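PDB 4RF6: arginine kinase from Anthopleura japonica, which catalyses the reversible transfer of a phosphoryl group from ATP to L-arginine, giving N(omega)-phospho-L-arginine and ADP. Local coordinates for residues S137-Y141 and E154-V159; A469-P474 and S596-S600. All coordinates share one frame; numbering follows the deposited sequence.

How the contacts relate
The two contacts come in series along a chain made of two approximate repeats. Contact 1 lies in the first repeat (4-369) and contact 2 in the second (370-718), on opposite sides of the chain's centre. Their centres are about 69 Å apart and their nearest atoms about 53 Å, so they share no element. Each repeat has an antiparallel eight-stranded sheet with the same strand order, so strands 127-136 and 479-488 hold the same place in their sheets. Contact 1 joins the loop leaving strand 127-136 to helix 149-163. Contact 2 joins the loop leading into the matching strand, 479-488, to the start of helix 598-616. They therefore illustrate how connections before and after one central strand are held in a duplicated phosphagen kinase.

Contact 1. Residues S137-Y141 and E154-V159; sequences SLKGY and EIEKKV
The phenol oxygen of Tyr-141 is gripped from the helix by two charged side chains. Tyr-141 OH donates to Glu-154 OE2 at 2.6 Å and accepts from Lys-158 NZ over a short 2.5 Å. The carboxylate is met on its anti side, 17° out of its plane, and lies at the ring edge with the two planes 74° apart. Glu-154 and Lys-158 stand one helical turn apart and also form a salt bridge, OE2 to NZ 3.6 Å, which probably helps to balance charge around the phenol. The lysine chain bends at chi2, chi3 (94°) and chi4, bringing NZ to the phenol oxygen at the ring edge. A water links that NZ to Lys-139 O in the type II turn running from Leu-138 to Tyr-141.

Next to these polar groups, Ile-155 CG1 makes a CH-pi contact over one face of the ring, 3.8 Å from the Tyr-141 centroid. Leu-138 CD1 rests against both Ile-155 CG2 and Val-159 CG2, 3.9 Å from each.

His-151 adds an edge-to-face ring contact to Tyr-141. The turn after strand 127-136 is thus packed against helix 149-163, while Leu-138 and Val-159 both reach Leu-235 of strand 235-242 and Leu-138 also touches Leu-264 of helix 246-264.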
ATOM      1  N   SER A 137       3.806  17.743  23.598  1.00 22.13           N
ATOM      2  CA  SER A 137       5.015  18.243  24.235  1.00 23.28           C
ATOM      3  C   SER A 137       5.029  17.757  25.681  1.00 23.33           C
ATOM      4  O   SER A 137       3.974  17.658  26.314  1.00 20.35           O
ATOM      5  CB  SER A 137       5.073  19.772  24.167  1.00 26.40           C
ATOM      6  OG  SER A 137       5.068  20.231  22.828  1.00 29.42           O
ATOM      7  N   LEU A 138       6.215  17.439  26.196  1.00 20.54           N
ATOM      8  CA  LEU A 138       6.343  16.910  27.554  1.00 22.53           C
ATOM      9  C   LEU A 138       6.224  17.995  28.624  1.00 23.99           C
ATOM     10  O   LEU A 138       6.755  19.098  28.459  1.00 20.09           O
ATOM     11  CB  LEU A 138       7.676  16.179  27.737  1.00 23.25           C
ATOM     12  CG  LEU A 138       7.976  14.945  26.888  1.00 20.16           C
ATOM     13  CD1 LEU A 138       9.267  14.290  27.356  1.00 22.66           C
ATOM     14  CD2 LEU A 138       6.825  13.955  26.934  1.00 15.82           C
ATOM     15  N   LYS A 139       5.534  17.669  29.718  1.00 25.52           N
ATOM     16  CA  LYS A 139       5.473  18.537  30.893  1.00 28.33           C
ATOM     17  C   LYS A 139       6.865  18.905  31.381  1.00 25.17           C
ATOM     18  O   LYS A 139       7.778  18.077  31.346  1.00 27.30           O
ATOM     19  CB  LYS A 139       4.738  17.834  32.036  1.00 32.27           C
ATOM     20  CG  LYS A 139       3.239  17.794  31.882  1.00 41.00           C
ATOM     21  CD  LYS A 139       2.580  16.881  32.917  1.00 45.75           C
ATOM     22  CE  LYS A 139       1.054  16.955  32.823  1.00 47.45           C
ATOM     23  NZ  LYS A 139       0.389  15.686  33.242  1.00 49.93           N
ATOM     24  N   GLY A 140       7.026  20.144  31.838  1.00 26.38           N
ATOM     25  CA  GLY A 140       8.250  20.562  32.501  1.00 29.10           C
ATOM     26  C   GLY A 140       9.303  21.243  31.638  1.00 26.61           C
ATOM     27  O   GLY A 140      10.403  21.529  32.115  1.00 25.78           O
ATOM     28  N   TYR A 141       8.982  21.504  30.374  1.00 26.67           N
ATOM     29  CA  TYR A 141       9.944  22.126  29.464  1.00 23.97           C
ATOM     30  C   TYR A 141       9.312  23.241  28.630  1.00 23.62           C
ATOM     31  O   TYR A 141       8.088  23.369  28.568  1.00 24.34           O
ATOM     32  CB  TYR A 141      10.555  21.071  28.532  1.00 24.46           C
ATOM     33  CG  TYR A 141      11.086  19.846  29.241  1.00 27.40           C
ATOM     34  CD1 TYR A 141      12.307  19.882  29.901  1.00 26.98           C
ATOM     35  CD2 TYR A 141      10.364  18.654  29.253  1.00 27.81           C
ATOM     36  CE1 TYR A 141      12.798  18.774  30.552  1.00 26.16           C
ATOM     37  CE2 TYR A 141      10.852  17.534  29.902  1.00 28.90           C
ATOM     38  CZ  TYR A 141      12.072  17.607  30.549  1.00 26.96           C
ATOM     39  OH  TYR A 141      12.574  16.511  31.202  1.00 29.60           O
ATOM     40  N   GLU A 154      17.362  15.790  27.493  1.00 20.37           N
ATOM     41  CA  GLU A 154      16.635  15.098  28.551  1.00 25.21           C
ATOM     42  C   GLU A 154      15.308  14.560  28.020  1.00 23.30           C
ATOM     43  O   GLU A 154      14.859  13.479  28.406  1.00 23.67           O
ATOM     44  CB  GLU A 154      16.397  16.046  29.727  1.00 28.37           C
ATOM     45  CG  GLU A 154      15.732  15.410  30.934  1.00 35.03           C
ATOM     46  CD  GLU A 154      15.785  16.313  32.149  1.00 39.27           C
ATOM     47  OE1 GLU A 154      16.905  16.652  32.587  1.00 44.30           O
ATOM     48  OE2 GLU A 154      14.709  16.691  32.651  1.00 38.40           O
ATOM     49  N   ILE A 155      14.686  15.327  27.128  1.00 22.41           N
ATOM     50  CA  ILE A 155      13.438  14.911  26.490  1.00 23.45           C
ATOM     51  C   ILE A 155      13.662  13.677  25.615  1.00 22.19           C
ATOM     52  O   ILE A 155      12.929  12.698  25.728  1.00 21.23           O
ATOM     53  CB  ILE A 155      12.833  16.045  25.639  1.00 22.31           C
ATOM     54  CG1 ILE A 155      12.211  17.121  26.530  1.00 26.83           C
ATOM     55  CG2 ILE A 155      11.779  15.501  24.685  1.00 19.18           C
ATOM     56  CD1 ILE A 155      11.967  18.448  25.809  1.00 26.42           C
ATOM     57  N   GLU A 156      14.669  13.734  24.746  1.00 19.65           N
ATOM     58  CA  GLU A 156      15.001  12.599  23.887  1.00 22.29           C
ATOM     59  C   GLU A 156      15.205  11.351  24.736  1.00 25.51           C
ATOM     60  O   GLU A 156      14.665  10.281  24.438  1.00 23.14           O
ATOM     61  CB  GLU A 156      16.273  12.869  23.077  1.00 22.35           C
ATOM     62  CG  GLU A 156      16.753  11.652  22.266  1.00 20.73           C
ATOM     63  CD  GLU A 156      18.141  11.832  21.667  1.00 23.84           C
ATOM     64  OE1 GLU A 156      18.438  11.174  20.642  1.00 20.80           O
ATOM     65  OE2 GLU A 156      18.937  12.620  22.225  1.00 24.95           O
ATOM     66  N   LYS A 157      15.973  11.507  25.809  1.00 26.16           N
ATOM     67  CA  LYS A 157      16.315  10.397  26.686  1.00 29.90           C
ATOM     68  C   LYS A 157      15.090   9.790  27.368  1.00 29.62           C
ATOM     69  O   LYS A 157      14.951   8.561  27.433  1.00 30.77           O
ATOM     70  CB  LYS A 157      17.331  10.849  27.737  1.00 34.64           C
ATOM     71  CG  LYS A 157      17.297  10.012  29.009  1.00 40.80           C
ATOM     72  CD  LYS A 157      18.523  10.265  29.871  1.00 47.27           C
ATOM     73  CE  LYS A 157      18.489   9.429  31.144  1.00 51.79           C
ATOM     74  NZ  LYS A 157      19.813   9.427  31.837  1.00 54.08           N
ATOM     75  N   LYS A 158      14.214  10.646  27.885  1.00 25.79           N
ATOM     76  CA  LYS A 158      13.001  10.181  28.550  1.00 28.19           C
ATOM     77  C   LYS A 158      12.076   9.483  27.568  1.00 27.11           C
ATOM     78  O   LYS A 158      11.516   8.432  27.876  1.00 28.35           O
ATOM     79  CB  LYS A 158      12.267  11.345  29.221  1.00 30.01           C
ATOM     80  CG  LYS A 158      12.773  11.647  30.622  1.00 33.85           C
ATOM     81  CD  LYS A 158      12.754  13.135  30.922  1.00 35.69           C
ATOM     82  CE  LYS A 158      11.484  13.568  31.629  1.00 35.93           C
ATOM     83  NZ  LYS A 158      11.796  14.612  32.659  1.00 34.92           N
ATOM     84  N   VAL A 159      11.924  10.074  26.386  1.00 23.28           N
ATOM     85  CA  VAL A 159      11.028   9.527  25.371  1.00 21.54           C
ATOM     86  C   VAL A 159      11.510   8.161  24.900  1.00 22.45           C
ATOM     87  O   VAL A 159      10.738   7.197  24.869  1.00 22.55           O
ATOM     88  CB  VAL A 159      10.867  10.487  24.173  1.00 20.72           C
ATOM     89  CG1 VAL A 159      10.191   9.782  23.008  1.00 19.44           C
ATOM     90  CG2 VAL A 159      10.061  11.709  24.584  1.00 17.62           C
TER
HETATM   91  O   HOH W   1       9.935  17.103  33.339  1.00 33.71           O

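Contact 2. Residues A469-P474 and S596-S600; sequences APNLDP and SDIGS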
ATOM      1  N   ALA A 469      11.993 -39.809 -18.139  1.00 20.90           N
ATOM      2  CA  ALA A 469      12.650 -38.832 -19.006  1.00 19.32           C
ATOM      3  C   ALA A 469      14.178 -38.863 -18.956  1.00 25.10           C
ATOM      4  O   ALA A 469      14.794 -37.993 -18.339  1.00 25.73           O
ATOM      5  CB  ALA A 469      12.140 -37.420 -18.682  1.00 18.22           C
ATOM      6  N   PRO A 470      14.795 -39.861 -19.612  1.00 26.86           N
ATOM      7  CA  PRO A 470      16.259 -39.851 -19.754  1.00 28.92           C
ATOM      8  C   PRO A 470      16.704 -38.583 -20.492  1.00 29.50           C
ATOM      9  O   PRO A 470      16.080 -38.244 -21.499  1.00 27.70           O
ATOM     10  CB  PRO A 470      16.538 -41.096 -20.607  1.00 26.05           C
ATOM     11  CG  PRO A 470      15.347 -41.996 -20.390  1.00 26.25           C
ATOM     12  CD  PRO A 470      14.176 -41.065 -20.199  1.00 26.21           C
ATOM     13  N   ASN A 471      17.743 -37.902 -20.008  1.00 31.83           N
ATOM     14  CA  ASN A 471      18.130 -36.587 -20.536  1.00 33.33           C
ATOM     15  C   ASN A 471      18.357 -36.556 -22.052  1.00 33.17           C
ATOM     16  O   ASN A 471      19.178 -37.300 -22.583  1.00 29.28           O
ATOM     17  CB  ASN A 471      19.364 -36.047 -19.801  1.00 34.34           C
ATOM     18  CG  ASN A 471      19.547 -34.545 -19.986  1.00 36.73           C
ATOM     19  OD1 ASN A 471      18.620 -33.834 -20.388  1.00 33.69           O
ATOM     20  ND2 ASN A 471      20.746 -34.058 -19.688  1.00 39.13           N
ATOM     21  N   LEU A 472      17.622 -35.681 -22.734  1.00 30.90           N
ATOM     22  CA  LEU A 472      17.585 -35.664 -24.195  1.00 30.75           C
ATOM     23  C   LEU A 472      18.870 -35.193 -24.869  1.00 31.22           C
ATOM     24  O   LEU A 472      19.384 -35.860 -25.770  1.00 33.28           O
ATOM     25  CB  LEU A 472      16.413 -34.808 -24.685  1.00 28.24           C
ATOM     26  CG  LEU A 472      15.041 -35.422 -24.448  1.00 26.51           C
ATOM     27  CD1 LEU A 472      13.944 -34.555 -25.042  1.00 23.87           C
ATOM     28  CD2 LEU A 472      15.016 -36.812 -25.048  1.00 30.43           C
ATOM     29  N   ASP A 473      19.381 -34.045 -24.434  1.00 30.03           N
ATOM     30  CA  ASP A 473      20.467 -33.367 -25.136  1.00 32.56           C
ATOM     31  C   ASP A 473      21.530 -32.851 -24.164  1.00 33.54           C
ATOM     32  O   ASP A 473      21.676 -31.642 -23.993  1.00 30.59           O
ATOM     33  CB  ASP A 473      19.885 -32.203 -25.950  1.00 32.72           C
ATOM     34  CG  ASP A 473      20.913 -31.526 -26.840  1.00 37.30           C
ATOM     35  OD1 ASP A 473      21.997 -32.105 -27.046  1.00 36.37           O
ATOM     36  OD2 ASP A 473      20.624 -30.412 -27.335  1.00 36.41           O
ATOM     37  N   PRO A 474      22.283 -33.770 -23.527  1.00 40.12           N
ATOM     38  CA  PRO A 474      23.342 -33.444 -22.559  1.00 45.23           C
ATOM     39  C   PRO A 474      24.327 -32.358 -23.010  1.00 48.30           C
ATOM     40  O   PRO A 474      24.881 -31.659 -22.159  1.00 48.15           O
ATOM     41  CB  PRO A 474      24.093 -34.778 -22.389  1.00 45.90           C
ATOM     42  CG  PRO A 474      23.587 -35.676 -23.485  1.00 45.49           C
ATOM     43  CD  PRO A 474      22.188 -35.225 -23.738  1.00 42.11           C
ATOM     44  N   SER A 596      18.822 -29.562 -21.163  1.00 32.05           N
ATOM     45  CA  SER A 596      17.698 -30.352 -21.647  1.00 33.86           C
ATOM     46  C   SER A 596      16.951 -31.181 -20.605  1.00 30.90           C
ATOM     47  O   SER A 596      16.002 -31.890 -20.950  1.00 31.27           O
ATOM     48  CB  SER A 596      18.210 -31.305 -22.729  1.00 35.14           C
ATOM     49  OG  SER A 596      19.214 -32.153 -22.197  1.00 36.19           O
ATOM     50  N   ASP A 597      17.367 -31.111 -19.344  1.00 29.87           N
ATOM     51  CA  ASP A 597      16.890 -32.093 -18.370  1.00 28.90           C
ATOM     52  C   ASP A 597      15.541 -31.748 -17.740  1.00 29.88           C
ATOM     53  O   ASP A 597      15.481 -31.195 -16.642  1.00 27.50           O
ATOM     54  CB  ASP A 597      17.942 -32.341 -17.285  1.00 29.54           C
ATOM     55  CG  ASP A 597      17.735 -33.664 -16.571  1.00 31.74           C
ATOM     56  OD1 ASP A 597      16.680 -34.295 -16.798  1.00 28.12           O
ATOM     57  OD2 ASP A 597      18.621 -34.069 -15.789  1.00 34.21           O
ATOM     58  N   ILE A 598      14.463 -32.106 -18.430  1.00 32.09           N
ATOM     59  CA  ILE A 598      13.108 -31.821 -17.954  1.00 32.73           C
ATOM     60  C   ILE A 598      12.782 -32.573 -16.664  1.00 27.94           C
ATOM     61  O   ILE A 598      12.080 -32.048 -15.796  1.00 17.58           O
ATOM     62  CB  ILE A 598      12.042 -32.156 -19.018  1.00 38.78           C
ATOM     63  CG1 ILE A 598      12.378 -31.488 -20.350  1.00 43.45           C
ATOM     64  CG2 ILE A 598      10.661 -31.710 -18.557  1.00 40.07           C
ATOM     65  CD1 ILE A 598      12.839 -32.450 -21.420  1.00 47.28           C
ATOM     66  N   GLY A 599      13.290 -33.797 -16.542  1.00 25.69           N
ATOM     67  CA  GLY A 599      13.022 -34.622 -15.376  1.00 24.24           C
ATOM     68  C   GLY A 599      13.556 -34.003 -14.100  1.00 25.90           C
ATOM     69  O   GLY A 599      12.917 -34.060 -13.045  1.00 28.07           O
ATOM     70  N   SER A 600      14.740 -33.405 -14.199  1.00 26.06           N
ATOM     71  CA  SER A 600      15.355 -32.727 -13.063  1.00 25.49           C
ATOM     72  C   SER A 600      14.595 -31.454 -12.704  1.00 23.35           C
ATOM     73  O   SER A 600      14.308 -31.194 -11.528  1.00 23.23           O
ATOM     74  CB  SER A 600      16.811 -32.391 -13.380  1.00 29.05           C
ATOM     75  OG  SER A 600      17.379 -31.590 -12.364  1.00 31.61           O
TER
HETATM   76  O   HOH W   2      15.138 -35.122 -18.527  1.00 23.98           O
HETATM   77  O   HOH W   3      15.373 -34.385 -21.290  1.00 24.27           O
HETATM   78  O   HOH W   4      21.478 -30.319 -21.962  1.00 34.08           O
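The Asn-471 amide stacks against the Asp-597 carboxylate, their planes 23° apart and the Asn-471 CG and Asp-597 CG atoms 4.0 Å from each other, although the two side chains cross at about a right angle. Asn-471 holds CG anti to its own N (chi1 -162°), which swings the amide in over the backbone of 596-597; there Ser-596 OG comes within 3.3 Å of Asn-471 CG.

That hydroxyl is the main direct polar link between the segments. Standing between its own backbone N and carbonyl carbon, Ser-596 OG is directed at the incoming loop and accepts from Asp-473 N at 2.9 Å, with an N-H...O angle of 146°. Waters carry much of the remaining polar contact. One accepts from Leu-472 N and donates to Ser-596 O; another accepts from Gly-599 N and lies 2.5 Å from Asp-597 OD1, beside Ala-469 O.

The apolar part of the contact is Leu-472 CD1 against Ile-598 CD1, 4.3 Å, and helix 696-714 packs on both through Val-707 and Val-700, respectively. The Asp-473 carboxylate turns to its own chain instead, accepting from Tyr-478 N and Ile-479 N where strand 479-488 begins.

Asp-597 is the N-cap of helix 598-616: its OD1 takes a weak capping bond from Ser-600 N, 3.4 Å long. This is a capped helix start with a loop running antiparallel alongside it, in the helix-flanked antiparallel sheet fold of the phosphagen kinase catalytic domain.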